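NIF3-related protein (Bacillus cereus, PDB 2GX8) is of uncertain function but belongs to the NIF3 family, binds zinc ions at a dimetal site and carries an inserted, probably regulatory domain. Local coordinates at residues L60-R65 with G85-I90; A158-K163 with D261-T266; G335-H340 with L350-P355. All blocks are in the same frame, centred on the assembly; numbering follows the deposited sequence.

Contact 1: residues L60-R65 with G85-I90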
ATOM      1  N   LEU C  60      16.261 -18.079  28.485  1.00 55.33           N
ATOM      2  CA  LEU C  60      17.360 -19.041  28.334  1.00 55.57           C
ATOM      3  C   LEU C  60      18.411 -18.923  29.434  1.00 56.33           C
ATOM      4  O   LEU C  60      19.341 -19.729  29.494  1.00 56.64           O
ATOM      5  CB  LEU C  60      18.029 -18.882  26.968  1.00 55.28           C
ATOM      6  CG  LEU C  60      17.144 -19.090  25.751  1.00 53.14           C
ATOM      7  CD1 LEU C  60      17.794 -18.458  24.552  1.00 54.61           C
ATOM      8  CD2 LEU C  60      16.823 -20.576  25.526  1.00 53.01           C
ATOM      9  N   ASN C  61      18.276 -17.923  30.303  1.00 56.80           N
ATOM     10  CA  ASN C  61      19.258 -17.717  31.379  1.00 57.22           C
ATOM     11  C   ASN C  61      19.002 -18.589  32.608  1.00 56.78           C
ATOM     12  O   ASN C  61      18.813 -18.050  33.747  1.00 57.40           O
ATOM     13  CB  ASN C  61      19.349 -16.231  31.750  1.00 57.44           C
ATOM     14  CG  ASN C  61      17.982 -15.591  31.996  1.00 60.37           C
ATOM     15  OD1 ASN C  61      16.941 -16.251  31.955  1.00 64.14           O
ATOM     16  ND2 ASN C  61      17.987 -14.290  32.256  1.00 64.26           N
ATOM     17  N   LYS C  62      19.042 -19.948  32.367  1.00 56.84           N
ATOM     18  CA  LYS C  62      18.695 -20.895  33.420  1.00 57.80           C
ATOM     19  C   LYS C  62      19.410 -22.217  33.104  1.00 57.75           C
ATOM     20  O   LYS C  62      19.666 -22.483  31.949  1.00 59.50           O
ATOM     21  CB  LYS C  62      17.160 -21.070  33.429  1.00 58.36           C
ATOM     22  CG  LYS C  62      16.567 -21.674  32.114  1.00 56.89           C
ATOM     23  CD  LYS C  62      15.051 -21.458  31.963  1.00 59.58           C
ATOM     24  CE  LYS C  62      14.390 -22.455  30.954  1.00 60.28           C
ATOM     25  NZ  LYS C  62      15.152 -22.676  29.677  1.00 65.01           N
ATOM     26  N   PRO C  63      19.782 -23.027  34.119  1.00 58.09           N
ATOM     27  CA  PRO C  63      20.455 -24.324  33.863  1.00 58.12           C
ATOM     28  C   PRO C  63      19.634 -25.287  32.998  1.00 58.07           C
ATOM     29  O   PRO C  63      18.463 -25.526  33.297  1.00 58.87           O
ATOM     30  CB  PRO C  63      20.638 -24.909  35.271  1.00 57.40           C
ATOM     31  CG  PRO C  63      20.685 -23.715  36.148  1.00 57.93           C
ATOM     32  CD  PRO C  63      19.675 -22.754  35.566  1.00 58.33           C
ATOM     33  N   VAL C  64      20.248 -25.835  31.944  1.00 58.08           N
ATOM     34  CA  VAL C  64      19.563 -26.742  31.002  1.00 57.38           C
ATOM     35  C   VAL C  64      20.247 -28.121  30.952  1.00 57.60           C
ATOM     36  O   VAL C  64      21.317 -28.257  30.360  1.00 59.53           O
ATOM     37  CB  VAL C  64      19.513 -26.131  29.573  1.00 57.02           C
ATOM     38  CG1 VAL C  64      18.775 -27.062  28.597  1.00 56.34           C
ATOM     39  CG2 VAL C  64      18.865 -24.757  29.580  1.00 57.33           C
ATOM     40  N   ARG C  65      19.637 -29.132  31.575  1.00 57.13           N
ATOM     41  CA  ARG C  65      20.201 -30.485  31.617  1.00 57.15           C
ATOM     42  C   ARG C  65      19.785 -31.331  30.420  1.00 55.84           C
ATOM     43  O   ARG C  65      20.449 -32.306  30.098  1.00 56.31           O
ATOM     44  CB  ARG C  65      19.743 -31.238  32.871  1.00 56.78           C
ATOM     45  CG  ARG C  65      19.991 -30.573  34.220  1.00 59.31           C
ATOM     46  CD  ARG C  65      19.262 -31.384  35.307  1.00 59.81           C
ATOM     47  NE  ARG C  65      19.179 -30.746  36.629  1.00 65.60           N
ATOM     48  CZ  ARG C  65      20.125 -30.820  37.564  1.00 69.52           C
ATOM     49  NH1 ARG C  65      21.257 -31.474  37.319  1.00 69.86           N
ATOM     50  NH2 ARG C  65      19.953 -30.223  38.745  1.00 71.00           N
ATOM     51  N   GLY C  85      12.531 -33.995  31.272  1.00 55.35           N
ATOM     52  CA  GLY C  85      13.202 -32.965  32.081  1.00 53.00           C
ATOM     53  C   GLY C  85      13.834 -31.918  31.163  1.00 52.29           C
ATOM     54  O   GLY C  85      14.830 -31.277  31.505  1.00 50.67           O
ATOM     55  N   ALA C  86      13.241 -31.743  29.983  1.00 51.10           N
ATOM     56  CA  ALA C  86      13.754 -30.793  29.015  1.00 51.43           C
ATOM     57  C   ALA C  86      13.102 -29.441  29.228  1.00 52.47           C
ATOM     58  O   ALA C  86      11.874 -29.302  29.165  1.00 55.08           O
ATOM     59  CB  ALA C  86      13.497 -31.289  27.590  1.00 50.01           C
ATOM     60  N   ASN C  87      13.905 -28.421  29.463  1.00 52.78           N
ATOM     61  CA  ASN C  87      13.301 -27.109  29.633  1.00 53.43           C
ATOM     62  C   ASN C  87      13.570 -26.177  28.459  1.00 53.06           C
ATOM     63  O   ASN C  87      13.477 -24.951  28.605  1.00 54.56           O
ATOM     64  CB  ASN C  87      13.694 -26.483  30.987  1.00 52.65           C
ATOM     65  CG  ASN C  87      15.183 -26.337  31.155  1.00 50.61           C
ATOM     66  OD1 ASN C  87      15.959 -26.907  30.401  1.00 53.90           O
ATOM     67  ND2 ASN C  87      15.595 -25.569  32.161  1.00 48.89           N
ATOM     68  N   VAL C  88      13.932 -26.771  27.317  1.00 53.47           N
ATOM     69  CA  VAL C  88      14.155 -26.055  26.061  1.00 52.04           C
ATOM     70  C   VAL C  88      13.820 -26.980  24.918  1.00 54.08           C
ATOM     71  O   VAL C  88      14.389 -28.087  24.813  1.00 53.53           O
ATOM     72  CB  VAL C  88      15.618 -25.605  25.800  1.00 53.30           C
ATOM     73  CG1 VAL C  88      15.724 -24.968  24.409  1.00 50.44           C
ATOM     74  CG2 VAL C  88      16.144 -24.609  26.868  1.00 51.15           C
ATOM     75  N   ILE C  89      12.914 -26.522  24.054  1.00 51.90           N
ATOM     76  CA  ILE C  89      12.579 -27.257  22.854  1.00 54.05           C
ATOM     77  C   ILE C  89      13.050 -26.470  21.613  1.00 54.58           C
ATOM     78  O   ILE C  89      12.704 -25.279  21.441  1.00 55.43           O
ATOM     79  CB  ILE C  89      11.051 -27.507  22.728  1.00 53.29           C
ATOM     80  CG1 ILE C  89      10.516 -28.271  23.956  1.00 56.11           C
ATOM     81  CG2 ILE C  89      10.772 -28.235  21.474  1.00 50.94           C
ATOM     82  CD1 ILE C  89       8.965 -28.519  23.967  1.00 54.12           C
ATOM     83  N   ILE C  90      13.866 -27.105  20.776  1.00 53.93           N
ATOM     84  CA  ILE C  90      14.277 -26.471  19.541  1.00 54.60           C
ATOM     85  C   ILE C  90      13.391 -27.051  18.478  1.00 55.01           C
ATOM     86  O   ILE C  90      13.464 -28.243  18.164  1.00 56.24           O
ATOM     87  CB  ILE C  90      15.743 -26.715  19.199  1.00 55.29           C
ATOM     88  CG1 ILE C  90      16.622 -25.997  20.188  1.00 53.18           C
ATOM     89  CG2 ILE C  90      16.077 -26.160  17.803  1.00 55.40           C
ATOM     90  CD1 ILE C  90      18.067 -26.270  19.973  1.00 57.73           C
TER
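The side chains of K62 and N87 approach from opposite directions, and each gives a hydrogen bond to the other's segment. K62 NZ donates to the backbone carbonyl N87 O at 3.0 Å. It comes from above the carbonyl plane, 41° out of it. N87 ND2 donates to P63 O at 3.1 Å, with an N-H...O angle of 160°. P63 O lies close to the amide plane of N87. The lysine chain also lies along the amide, with K62 CE 3.6 Å from N87 ND2. A bend at the last torsion of K62 (chi4 -44°) turns its ammonium to the carbonyl. The other end of the amide meets V64: N87 OD1 is 3.3 Å from V64 CG1. Deeper in, V64 CG2 packs on V88 CG2 at 3.8 Å, the two valines crossing at about a right angle. L60 CD2 reaches the same methyl, V88 CG2, at 4.3 Å.

K62 NZ has a second acceptor in A59 O, which helps fix the ammonium. Helix 31-38 lies against L60 and V64, and A122 of strand 122-125 touches K62 and V88. The loop before strand 66-70 is thus fastened to N87 and V88, which lead into the strand next to 66-70 in the sheet. N87 OD1 is buried against valine methyls with no polar partner, so the amide is held through its NH2 alone.

Contact 2: residues A158-K163 with D261-T266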
ATOM      1  N   ALA C 158      23.917 -15.650  -0.446  1.00 47.42           N
ATOM      2  CA  ALA C 158      25.338 -15.704  -0.829  1.00 48.12           C
ATOM      3  C   ALA C 158      26.013 -14.619  -0.006  1.00 48.95           C
ATOM      4  O   ALA C 158      25.726 -13.428  -0.171  1.00 48.49           O
ATOM      5  CB  ALA C 158      25.533 -15.446  -2.300  1.00 47.46           C
ATOM      6  N   GLU C 159      26.893 -15.040   0.894  1.00 50.33           N
ATOM      7  CA  GLU C 159      27.576 -14.135   1.802  1.00 52.63           C
ATOM      8  C   GLU C 159      28.375 -13.087   1.016  1.00 53.89           C
ATOM      9  O   GLU C 159      28.991 -13.421   0.001  1.00 54.36           O
ATOM     10  CB  GLU C 159      28.543 -14.966   2.654  1.00 53.04           C
ATOM     11  CG  GLU C 159      29.208 -14.236   3.805  1.00 54.55           C
ATOM     12  CD  GLU C 159      28.594 -14.529   5.145  1.00 57.29           C
ATOM     13  OE1 GLU C 159      28.658 -15.699   5.588  1.00 58.65           O
ATOM     14  OE2 GLU C 159      28.095 -13.583   5.779  1.00 59.54           O
ATOM     15  N   GLU C 160      28.325 -11.821   1.440  1.00 55.14           N
ATOM     16  CA  GLU C 160      29.159 -10.774   0.822  1.00 56.48           C
ATOM     17  C   GLU C 160      30.602 -11.036   1.271  1.00 55.17           C
ATOM     18  O   GLU C 160      30.842 -11.378   2.440  1.00 54.16           O
ATOM     19  CB  GLU C 160      28.743  -9.365   1.269  1.00 56.54           C
ATOM     20  CG  GLU C 160      27.359  -8.909   0.813  1.00 60.46           C
ATOM     21  CD  GLU C 160      26.949  -7.549   1.408  1.00 60.95           C
ATOM     22  OE1 GLU C 160      27.834  -6.777   1.837  1.00 65.33           O
ATOM     23  OE2 GLU C 160      25.731  -7.252   1.452  1.00 67.45           O
ATOM     24  N   MET C 161      31.550 -10.907   0.346  1.00 54.77           N
ATOM     25  CA  MET C 161      32.966 -11.141   0.664  1.00 54.91           C
ATOM     26  C   MET C 161      33.723  -9.833   0.807  1.00 54.23           C
ATOM     27  O   MET C 161      33.399  -8.830   0.158  1.00 53.66           O
ATOM     28  CB  MET C 161      33.661 -12.010  -0.398  1.00 55.37           C
ATOM     29  CG  MET C 161      33.106 -13.439  -0.623  1.00 56.05           C
ATOM     30  SD  MET C 161      33.377 -14.677   0.664  1.00 56.39           S
ATOM     31  CE  MET C 161      31.903 -14.441   1.581  1.00 60.62           C
ATOM     32  N   LYS C 162      34.731  -9.862   1.667  1.00 54.30           N
ATOM     33  CA  LYS C 162      35.552  -8.700   1.960  1.00 53.78           C
ATOM     34  C   LYS C 162      37.007  -9.052   1.867  1.00 53.35           C
ATOM     35  O   LYS C 162      37.391 -10.169   2.188  1.00 54.25           O
ATOM     36  CB  LYS C 162      35.309  -8.225   3.391  1.00 53.29           C
ATOM     37  CG  LYS C 162      33.854  -7.956   3.728  1.00 54.50           C
ATOM     38  CD  LYS C 162      33.294  -7.025   2.680  1.00 53.65           C
ATOM     39  CE  LYS C 162      31.818  -6.934   2.748  1.00 50.13           C
ATOM     40  NZ  LYS C 162      31.470  -6.082   3.876  1.00 54.14           N
ATOM     41  N   LYS C 163      37.810  -8.101   1.415  1.00 52.76           N
ATOM     42  CA  LYS C 163      39.239  -8.268   1.411  1.00 52.47           C
ATOM     43  C   LYS C 163      39.783  -7.461   2.605  1.00 53.30           C
ATOM     44  O   LYS C 163      39.564  -6.253   2.730  1.00 50.42           O
ATOM     45  CB  LYS C 163      39.842  -7.746   0.121  1.00 53.19           C
ATOM     46  CG  LYS C 163      41.227  -8.327  -0.205  1.00 51.46           C
ATOM     47  CD  LYS C 163      41.114  -9.808  -0.491  1.00 51.91           C
ATOM     48  CE  LYS C 163      42.469 -10.372  -0.911  1.00 58.13           C
ATOM     49  NZ  LYS C 163      42.563 -11.845  -0.970  1.00 58.97           N
ATOM     50  N   ASP C 261      33.232  -8.066  -5.266  1.00 58.93           N
ATOM     51  CA  ASP C 261      32.092  -8.589  -6.011  1.00 61.76           C
ATOM     52  C   ASP C 261      31.978 -10.108  -5.865  1.00 64.66           C
ATOM     53  O   ASP C 261      30.936 -10.710  -6.183  1.00 65.99           O
ATOM     54  CB  ASP C 261      32.189  -8.217  -7.484  1.00 60.90           C
ATOM     55  CG  ASP C 261      31.662  -6.843  -7.762  1.00 59.44           C
ATOM     56  OD1 ASP C 261      31.075  -6.232  -6.846  1.00 54.50           O
ATOM     57  OD2 ASP C 261      31.803  -6.390  -8.910  1.00 59.71           O
ATOM     58  N   ASN C 262      33.065 -10.720  -5.409  1.00 67.01           N
ATOM     59  CA  ASN C 262      33.114 -12.151  -5.177  1.00 69.46           C
ATOM     60  C   ASN C 262      32.057 -12.506  -4.152  1.00 71.03           C
ATOM     61  O   ASN C 262      31.891 -11.790  -3.150  1.00 71.90           O
ATOM     62  CB  ASN C 262      34.490 -12.523  -4.613  1.00 69.32           C
ATOM     63  CG  ASN C 262      35.620 -12.143  -5.532  1.00 69.66           C
ATOM     64  OD1 ASN C 262      36.605 -11.581  -5.097  1.00 65.11           O
ATOM     65  ND2 ASN C 262      35.476 -12.447  -6.827  1.00 75.72           N
ATOM     66  N   LYS C 263      31.328 -13.595  -4.394  1.00 73.10           N
ATOM     67  CA  LYS C 263      30.328 -14.062  -3.408  1.00 73.76           C
ATOM     68  C   LYS C 263      30.807 -15.347  -2.736  1.00 73.58           C
ATOM     69  O   LYS C 263      31.664 -16.053  -3.282  1.00 73.42           O
ATOM     70  CB  LYS C 263      28.931 -14.245  -4.023  1.00 74.20           C
ATOM     71  CG  LYS C 263      28.239 -12.941  -4.442  1.00 76.33           C
ATOM     72  CD  LYS C 263      28.060 -11.995  -3.258  1.00 76.85           C
ATOM     73  CE  LYS C 263      27.852 -10.557  -3.742  1.00 79.71           C
ATOM     74  NZ  LYS C 263      28.013  -9.579  -2.632  1.00 75.80           N
ATOM     75  N   GLY C 264      30.282 -15.623  -1.539  1.00 73.39           N
ATOM     76  CA  GLY C 264      30.616 -16.853  -0.804  1.00 73.58           C
ATOM     77  C   GLY C 264      29.890 -18.036  -1.436  1.00 73.14           C
ATOM     78  O   GLY C 264      29.309 -17.904  -2.525  1.00 73.05           O
ATOM     79  N   GLU C 265      29.910 -19.195  -0.784  1.00 71.92           N
ATOM     80  CA  GLU C 265      29.197 -20.317  -1.366  1.00 71.20           C
ATOM     81  C   GLU C 265      27.703 -19.971  -1.343  1.00 68.55           C
ATOM     82  O   GLU C 265      27.203 -19.422  -0.351  1.00 68.05           O
ATOM     83  CB  GLU C 265      29.531 -21.666  -0.688  1.00 71.22           C
ATOM     84  CG  GLU C 265      28.949 -21.941   0.724  1.00 73.64           C
ATOM     85  CD  GLU C 265      29.323 -23.346   1.274  1.00 75.27           C
ATOM     86  OE1 GLU C 265      30.446 -23.819   0.984  1.00 81.74           O
ATOM     87  OE2 GLU C 265      28.511 -23.977   2.009  1.00 79.55           O
ATOM     88  N   THR C 266      27.027 -20.195  -2.471  1.00 65.42           N
ATOM     89  CA  THR C 266      25.590 -19.973  -2.558  1.00 63.87           C
ATOM     90  C   THR C 266      24.897 -20.964  -1.640  1.00 61.98           C
ATOM     91  O   THR C 266      25.254 -22.149  -1.606  1.00 60.18           O
ATOM     92  CB  THR C 266      25.029 -20.276  -3.957  1.00 64.98           C
ATOM     93  OG1 THR C 266      25.837 -19.658  -4.955  1.00 66.05           O
ATOM     94  CG2 THR C 266      23.620 -19.746  -4.082  1.00 66.15           C
TER
HETATM   95  O   HOH W   1      27.617 -17.836   1.614  1.00 54.51           O
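M161 reaches across to the backbone of 262-264 and follows it from CB to the terminal methyl. Its CB lies 3.3 Å from N262 O. CG is as close to that carbonyl oxygen and is 3.7 Å from K263 C. Bends at chi2 (-71°) and chi3 (92°) then fold the chain back over the glycine. SD sits 3.8 Å from G264 CA, and the methyl CE is 3.6 Å from the same atom. The absence of a side chain at G264 makes room for this methyl. Beside it G264 N donates to E159 O at 3.0 Å.

The two strands run antiparallel, at 148° between their directions, in the large mixed sheet. E160 and K263 form a non-hydrogen-bonded pair. The chain turns a corner at D261: M161 and K163 bond through their backbones to strand 255-260, whereas E159 bonds to strand 262-268. Water 1 extends the pairing, accepting from E159 N and donating to E265 O.

On the face that carries E160 and K263, these two side chains lie side by side and point the same way. K263 NZ rests 3.6 Å from E160 CG, while the charged ends stay apart. A158 CB touches K263 CB at 4.0 Å. At the corner, D261 OD2 forms a salt bridge with K162 of a neighbouring subunit, and N262 OD1 accepts from V257 N of that subunit.

Contact 3: residues G335-H340 with L350-P355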
ATOM      1  N   GLY C 335       6.511 -31.113  -0.446  1.00 55.40           N
ATOM      2  CA  GLY C 335       5.208 -31.232   0.190  1.00 54.69           C
ATOM      3  C   GLY C 335       4.202 -30.170  -0.207  1.00 56.18           C
ATOM      4  O   GLY C 335       4.521 -29.201  -0.903  1.00 55.84           O
ATOM      5  N   ASP C 336       2.966 -30.378   0.224  1.00 58.08           N
ATOM      6  CA  ASP C 336       1.874 -29.419   0.037  1.00 59.23           C
ATOM      7  C   ASP C 336       1.545 -29.039  -1.384  1.00 60.22           C
ATOM      8  O   ASP C 336       1.128 -27.931  -1.649  1.00 61.61           O
ATOM      9  CB  ASP C 336       2.155 -28.165   0.859  1.00 58.94           C
ATOM     10  CG  ASP C 336       2.117 -28.431   2.343  1.00 60.95           C
ATOM     11  OD1 ASP C 336       1.336 -29.332   2.743  1.00 57.48           O
ATOM     12  OD2 ASP C 336       2.872 -27.738   3.099  1.00 59.59           O
ATOM     13  N   MET C 337       1.675 -29.976  -2.302  1.00 62.17           N
ATOM     14  CA  MET C 337       1.431 -29.667  -3.704  1.00 62.25           C
ATOM     15  C   MET C 337      -0.020 -29.208  -4.021  1.00 61.23           C
ATOM     16  O   MET C 337      -0.979 -29.978  -3.842  1.00 61.45           O
ATOM     17  CB  MET C 337       1.838 -30.878  -4.544  1.00 62.42           C
ATOM     18  CG  MET C 337       2.074 -30.546  -5.969  1.00 66.35           C
ATOM     19  SD  MET C 337       3.400 -29.327  -6.134  1.00 77.52           S
ATOM     20  CE  MET C 337       2.933 -28.850  -7.732  1.00 68.81           C
ATOM     21  N   TYR C 338      -0.168 -27.968  -4.489  1.00 60.22           N
ATOM     22  CA  TYR C 338      -1.470 -27.420  -4.845  1.00 59.93           C
ATOM     23  C   TYR C 338      -1.938 -27.870  -6.228  1.00 58.52           C
ATOM     24  O   TYR C 338      -1.154 -27.999  -7.167  1.00 57.57           O
ATOM     25  CB  TYR C 338      -1.487 -25.895  -4.778  1.00 62.65           C
ATOM     26  CG  TYR C 338      -1.694 -25.391  -3.376  1.00 71.79           C
ATOM     27  CD1 TYR C 338      -0.640 -24.798  -2.635  1.00 73.93           C
ATOM     28  CD2 TYR C 338      -2.950 -25.526  -2.758  1.00 76.23           C
ATOM     29  CE1 TYR C 338      -0.838 -24.354  -1.301  1.00 72.63           C
ATOM     30  CE2 TYR C 338      -3.155 -25.101  -1.441  1.00 78.09           C
ATOM     31  CZ  TYR C 338      -2.105 -24.521  -0.717  1.00 74.12           C
ATOM     32  OH  TYR C 338      -2.371 -24.118   0.572  1.00 71.82           O
ATOM     33  N   TYR C 339      -3.242 -28.045  -6.357  1.00 56.80           N
ATOM     34  CA  TYR C 339      -3.839 -28.529  -7.608  1.00 55.54           C
ATOM     35  C   TYR C 339      -3.336 -27.754  -8.810  1.00 54.23           C
ATOM     36  O   TYR C 339      -2.843 -28.344  -9.759  1.00 53.34           O
ATOM     37  CB  TYR C 339      -5.369 -28.422  -7.503  1.00 54.91           C
ATOM     38  CG  TYR C 339      -6.159 -29.022  -8.651  1.00 53.88           C
ATOM     39  CD1 TYR C 339      -6.777 -28.209  -9.611  1.00 57.16           C
ATOM     40  CD2 TYR C 339      -6.343 -30.395  -8.745  1.00 52.57           C
ATOM     41  CE1 TYR C 339      -7.529 -28.772 -10.675  1.00 55.94           C
ATOM     42  CE2 TYR C 339      -7.106 -30.969  -9.792  1.00 54.90           C
ATOM     43  CZ  TYR C 339      -7.693 -30.159 -10.746  1.00 53.98           C
ATOM     44  OH  TYR C 339      -8.426 -30.742 -11.773  1.00 57.35           O
ATOM     45  N   HIS C 340      -3.454 -26.427  -8.755  1.00 53.04           N
ATOM     46  CA  HIS C 340      -3.062 -25.593  -9.873  1.00 54.12           C
ATOM     47  C   HIS C 340      -1.559 -25.604 -10.120  1.00 54.08           C
ATOM     48  O   HIS C 340      -1.117 -25.585 -11.273  1.00 54.73           O
ATOM     49  CB  HIS C 340      -3.662 -24.200  -9.771  1.00 53.67           C
ATOM     50  CG  HIS C 340      -5.163 -24.209  -9.859  1.00 59.31           C
ATOM     51  ND1 HIS C 340      -5.838 -24.500 -11.034  1.00 58.29           N
ATOM     52  CD2 HIS C 340      -6.121 -23.995  -8.916  1.00 57.86           C
ATOM     53  CE1 HIS C 340      -7.144 -24.445 -10.815  1.00 56.57           C
ATOM     54  NE2 HIS C 340      -7.344 -24.145  -9.541  1.00 61.44           N
ATOM     55  N   LEU C 350       7.395 -31.513 -15.714  1.00 55.14           N
ATOM     56  CA  LEU C 350       8.029 -31.903 -14.458  1.00 53.98           C
ATOM     57  C   LEU C 350       7.204 -32.913 -13.653  1.00 54.92           C
ATOM     58  O   LEU C 350       6.030 -32.666 -13.335  1.00 57.35           O
ATOM     59  CB  LEU C 350       8.263 -30.658 -13.586  1.00 54.53           C
ATOM     60  CG  LEU C 350       8.932 -30.852 -12.231  1.00 52.78           C
ATOM     61  CD1 LEU C 350      10.401 -31.198 -12.389  1.00 50.16           C
ATOM     62  CD2 LEU C 350       8.783 -29.574 -11.413  1.00 52.62           C
ATOM     63  N   ASN C 351       7.813 -34.040 -13.300  1.00 53.63           N
ATOM     64  CA  ASN C 351       7.146 -35.014 -12.478  1.00 51.44           C
ATOM     65  C   ASN C 351       7.264 -34.585 -11.029  1.00 51.80           C
ATOM     66  O   ASN C 351       8.151 -33.806 -10.684  1.00 49.34           O
ATOM     67  CB  ASN C 351       7.783 -36.363 -12.670  1.00 53.45           C
ATOM     68  CG  ASN C 351       7.618 -36.874 -14.070  1.00 51.78           C
ATOM     69  OD1 ASN C 351       6.701 -36.467 -14.796  1.00 53.86           O
ATOM     70  ND2 ASN C 351       8.474 -37.783 -14.452  1.00 53.62           N
ATOM     71  N   ILE C 352       6.371 -35.090 -10.188  1.00 50.60           N
ATOM     72  CA  ILE C 352       6.368 -34.712  -8.800  1.00 50.44           C
ATOM     73  C   ILE C 352       6.021 -35.892  -7.951  1.00 50.20           C
ATOM     74  O   ILE C 352       5.204 -36.705  -8.336  1.00 50.85           O
ATOM     75  CB  ILE C 352       5.297 -33.612  -8.516  1.00 51.40           C
ATOM     76  CG1 ILE C 352       5.407 -32.490  -9.559  1.00 54.18           C
ATOM     77  CG2 ILE C 352       5.358 -33.113  -7.062  1.00 52.31           C
ATOM     78  CD1 ILE C 352       5.479 -31.161  -8.995  1.00 58.06           C
ATOM     79  N   VAL C 353       6.696 -36.016  -6.820  1.00 49.56           N
ATOM     80  CA  VAL C 353       6.296 -36.974  -5.814  1.00 48.62           C
ATOM     81  C   VAL C 353       6.118 -36.130  -4.546  1.00 48.47           C
ATOM     82  O   VAL C 353       7.009 -35.417  -4.183  1.00 49.27           O
ATOM     83  CB  VAL C 353       7.333 -38.033  -5.555  1.00 46.82           C
ATOM     84  CG1 VAL C 353       6.831 -38.911  -4.457  1.00 42.79           C
ATOM     85  CG2 VAL C 353       7.605 -38.891  -6.869  1.00 48.36           C
ATOM     86  N   ASP C 354       4.969 -36.233  -3.891  1.00 49.62           N
ATOM     87  CA  ASP C 354       4.642 -35.452  -2.692  1.00 50.26           C
ATOM     88  C   ASP C 354       4.502 -36.462  -1.574  1.00 50.68           C
ATOM     89  O   ASP C 354       3.455 -37.076  -1.410  1.00 52.47           O
ATOM     90  CB  ASP C 354       3.321 -34.697  -2.890  1.00 47.24           C
ATOM     91  CG  ASP C 354       2.931 -33.822  -1.712  1.00 54.29           C
ATOM     92  OD1 ASP C 354       3.535 -33.921  -0.626  1.00 53.50           O
ATOM     93  OD2 ASP C 354       2.006 -32.981  -1.867  1.00 57.11           O
ATOM     94  N   PRO C 355       5.557 -36.620  -0.780  1.00 50.94           N
ATOM     95  CA  PRO C 355       5.489 -37.546   0.329  1.00 50.24           C
ATOM     96  C   PRO C 355       4.922 -36.856   1.570  1.00 51.80           C
ATOM     97  O   PRO C 355       4.784 -37.492   2.599  1.00 53.44           O
ATOM     98  CB  PRO C 355       6.952 -37.899   0.553  1.00 50.89           C
ATOM     99  CG  PRO C 355       7.725 -36.668   0.119  1.00 47.57           C
ATOM    100  CD  PRO C 355       6.854 -35.913  -0.848  1.00 50.29           C
TER
HETATM  101  O   HOH W   2       1.510 -32.904   0.887  1.00 53.07           O
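D354 OD2 accepts from M337 N at 3.1 Å and also forms a salt bridge with R298. The M337 N-H points nearly straight at it (162°) but comes from above the carboxylate plane, 40° out of it. The other oxygen, D354 OD1, takes a hydrogen bond from G356 N and another from water 2. That water accepts in turn from D336 N, so it bridges the two segments. D354 OD1 also lies 3.3 Å from G335 CA. D354 extends its carboxylate across to residues 335-337 because chi1 (-178°) puts CG opposite the backbone N. The arginine probably favours the charged form of this buried acid.

Two residues earlier in the strand, I352 CD1 meets M337 CE at 3.7 Å, the side chains crossing at about a right angle. D336 OD2 bonds to H357 ND1; H357 is a zinc ligand, so D336 probably helps to position it.

The contact lies within the beta-alpha-beta unit of strand 331-335, helix 339-348 and strand 351-354. The two strands are parallel neighbours. M337 and I352 touch A342 and A345 of the connecting helix, respectively, while helix 281-292 packs on V353 and P355.

From the N terminus the three contacts come in series, and none nests in or crosses another. Contact 1 closes a short loop of 19 residues, mostly helix 75-84 and strand 66-70, within the first, five-stranded sheet. Contact 2 closes a long one, pairing strand 150-168 with strand 262-268 around the 97 residues between them, probably much of the inserted domain. Contact 3 closes the tight crossover from strand 331-335 to strand 351-354. Contacts 2 and 3 reach the same branched sheet, though their centres are about 34 Å apart. Contacts 1 and 2 lie on opposite sides of the chain's centre. The zinc ligands H92 and H93 follow strand 88-91 of contact 1, and H357 and E360 follow contact 3.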